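Local coordinates for Rpb7-binding protein seb1 (Schizosaccharomyces pombe 972h-, PDB 5MDT) that drives transcription termination by binding RNA polymerase II and nascent RNA, its CTD-interacting domain probably recognising the polymerase's C-terminal tail, at residues V37-N40 / A41-V44. Sequence-based numbering, arbitrary orientation.
Sequences VSEN and AQFV
Glu-39, at the N-cap position of helix 40-53, meets the first turn mainly through its backbone carbonyl. Glu-39 O accepts from Gln-42 N at 2.9 Å in a bent hydrogen bond, with the donor well above the carbonyl plane, and takes a weak bond from the N of Phe-43 as well. Glu-39 O also lies 3.3 Å from Phe-43 CD1, at the ring edge and near its plane, while Glu-39 CB touches CE1. One residue on, the regular helical pattern takes over: Val-44 N donates to Asn-40 O at 2.9 Å in a nearly straight bond (172°), and Val-44 CG2 packs against this oxygen.

Glu-39 and Gln-42 run side by side, both bent at chi2, their carboxylate and amide planes 16° apart. Glu-39 OE1 sits 3.5 Å from Gln-42 CG, and a water links OE1, weakly, to Gln-42 NE2. A second water joins Ser-38 O to Ala-41 N.

Asn-40, the first residue of the helix, ties it back to the 3-10 segment at Val-37. With CG set between backbone N and carbonyl carbon (chi1 68°), Asn-40 ND2 reaches Val-37 O at 2.9 Å; the backbone N of Asn-40 shares that acceptor. ND2 also donates to Asp-89 O, and OD1 accepts from Lys-98, so both ends of the buried amide are satisfied. A leucine here would probably leave Lys-98 NZ and Asp-89 O without these partners and loosen the turn at Val-37.

In this all-helical CID, the junction follows helix 23-35. Phe-43 packs on that helix and makes an edge-to-face contact with Phe-7 of helix 4-16, whereas Val-44 turns to Phe-73 of helix 59-79 and Ile-102 of helix 92-113.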
ATOM      1  N   VAL A  37     -13.074   4.812  -7.743  1.00 42.27           N
ATOM      2  CA  VAL A  37     -12.742   3.394  -7.928  1.00 41.98           C
ATOM      3  C   VAL A  37     -12.553   2.971  -9.397  1.00 42.46           C
ATOM      4  O   VAL A  37     -11.704   2.122  -9.653  1.00 40.51           O
ATOM      5  CB  VAL A  37     -13.747   2.459  -7.191  1.00 47.72           C
ATOM      6  CG1 VAL A  37     -15.086   2.352  -7.918  1.00 50.63           C
ATOM      7  CG2 VAL A  37     -13.136   1.081  -6.972  1.00 47.40           C
ATOM      8  N   SER A  38     -13.320   3.541 -10.364  1.00 38.49           N
ATOM      9  CA  SER A  38     -13.127   3.134 -11.761  1.00 38.91           C
ATOM     10  C   SER A  38     -11.733   3.482 -12.279  1.00 41.21           C
ATOM     11  O   SER A  38     -11.274   2.879 -13.251  1.00 41.23           O
ATOM     12  CB  SER A  38     -14.190   3.736 -12.678  1.00 45.38           C
ATOM     13  OG  SER A  38     -14.141   5.154 -12.657  1.00 50.68           O
ATOM     14  N   GLU A  39     -11.052   4.430 -11.602  1.00 38.91           N
ATOM     15  CA  GLU A  39      -9.705   4.853 -11.975  1.00 36.93           C
ATOM     16  C   GLU A  39      -8.646   4.231 -11.080  1.00 37.52           C
ATOM     17  O   GLU A  39      -7.544   4.748 -11.012  1.00 33.68           O
ATOM     18  CB  GLU A  39      -9.602   6.394 -11.975  1.00 37.86           C
ATOM     19  CG  GLU A  39     -10.450   7.048 -13.064  1.00 44.69           C
ATOM     20  CD  GLU A  39     -10.018   6.786 -14.496  1.00 79.50           C
ATOM     21  OE1 GLU A  39      -8.846   7.073 -14.836  1.00 80.26           O
ATOM     22  OE2 GLU A  39     -10.871   6.337 -15.293  1.00 86.79           O
ATOM     23  N   ASN A  40      -8.949   3.085 -10.431  1.00 35.38           N
ATOM     24  CA  ASN A  40      -8.011   2.444  -9.495  1.00 31.57           C
ATOM     25  C   ASN A  40      -6.629   2.157 -10.114  1.00 32.46           C
ATOM     26  O   ASN A  40      -5.639   2.234  -9.400  1.00 30.77           O
ATOM     27  CB  ASN A  40      -8.605   1.202  -8.837  1.00 33.09           C
ATOM     28  CG  ASN A  40      -8.841   0.046  -9.773  1.00 41.32           C
ATOM     29  OD1 ASN A  40      -7.904  -0.682 -10.137  1.00 36.07           O
ATOM     30  ND2 ASN A  40     -10.104  -0.190 -10.125  1.00 38.67           N
ATOM     31  N   ALA A  41      -6.545   1.904 -11.447  1.00 30.82           N
ATOM     32  CA  ALA A  41      -5.207   1.681 -12.040  1.00 30.62           C
ATOM     33  C   ALA A  41      -4.340   2.911 -11.848  1.00 31.15           C
ATOM     34  O   ALA A  41      -3.147   2.753 -11.603  1.00 29.56           O
ATOM     35  CB  ALA A  41      -5.345   1.379 -13.536  1.00 32.54           C
ATOM     36  N   GLN A  42      -4.925   4.135 -11.975  1.00 28.91           N
ATOM     37  CA  GLN A  42      -4.158   5.398 -11.832  1.00 27.87           C
ATOM     38  C   GLN A  42      -3.687   5.592 -10.399  1.00 28.99           C
ATOM     39  O   GLN A  42      -2.545   5.950 -10.160  1.00 26.92           O
ATOM     40  CB  GLN A  42      -5.015   6.622 -12.266  1.00 29.99           C
ATOM     41  CG  GLN A  42      -5.519   6.599 -13.711  1.00 29.80           C
ATOM     42  CD  GLN A  42      -4.373   6.557 -14.725  1.00 39.34           C
ATOM     43  OE1 GLN A  42      -3.303   7.111 -14.498  1.00 33.20           O
ATOM     44  NE2 GLN A  42      -4.527   5.787 -15.781  1.00 33.86           N
ATOM     45  N   PHE A  43      -4.567   5.367  -9.439  1.00 27.79           N
ATOM     46  CA  PHE A  43      -4.202   5.556  -8.023  1.00 26.12           C
ATOM     47  C   PHE A  43      -3.155   4.533  -7.588  1.00 28.03           C
ATOM     48  O   PHE A  43      -2.172   4.912  -6.946  1.00 27.98           O
ATOM     49  CB  PHE A  43      -5.498   5.426  -7.195  1.00 28.76           C
ATOM     50  CG  PHE A  43      -6.414   6.631  -7.359  1.00 30.68           C
ATOM     51  CD1 PHE A  43      -7.334   6.697  -8.402  1.00 34.26           C
ATOM     52  CD2 PHE A  43      -6.329   7.709  -6.496  1.00 33.06           C
ATOM     53  CE1 PHE A  43      -8.149   7.827  -8.567  1.00 35.68           C
ATOM     54  CE2 PHE A  43      -7.165   8.826  -6.646  1.00 34.84           C
ATOM     55  CZ  PHE A  43      -8.074   8.877  -7.673  1.00 34.36           C
ATOM     56  N   VAL A  44      -3.320   3.251  -7.952  1.00 26.77           N
ATOM     57  CA  VAL A  44      -2.332   2.227  -7.582  1.00 26.49           C
ATOM     58  C   VAL A  44      -0.945   2.553  -8.245  1.00 26.75           C
ATOM     59  O   VAL A  44       0.089   2.562  -7.555  1.00 27.31           O
ATOM     60  CB  VAL A  44      -2.822   0.776  -7.847  1.00 30.14           C
ATOM     61  CG1 VAL A  44      -1.727  -0.246  -7.513  1.00 31.03           C
ATOM     62  CG2 VAL A  44      -4.093   0.480  -7.026  1.00 30.68           C
TER
HETATM   63  O   HOH W   1      -8.683   1.857 -13.463  1.00 37.40           O
HETATM   64  O   HOH W   2      -7.391   4.186 -15.651  1.00 39.05           O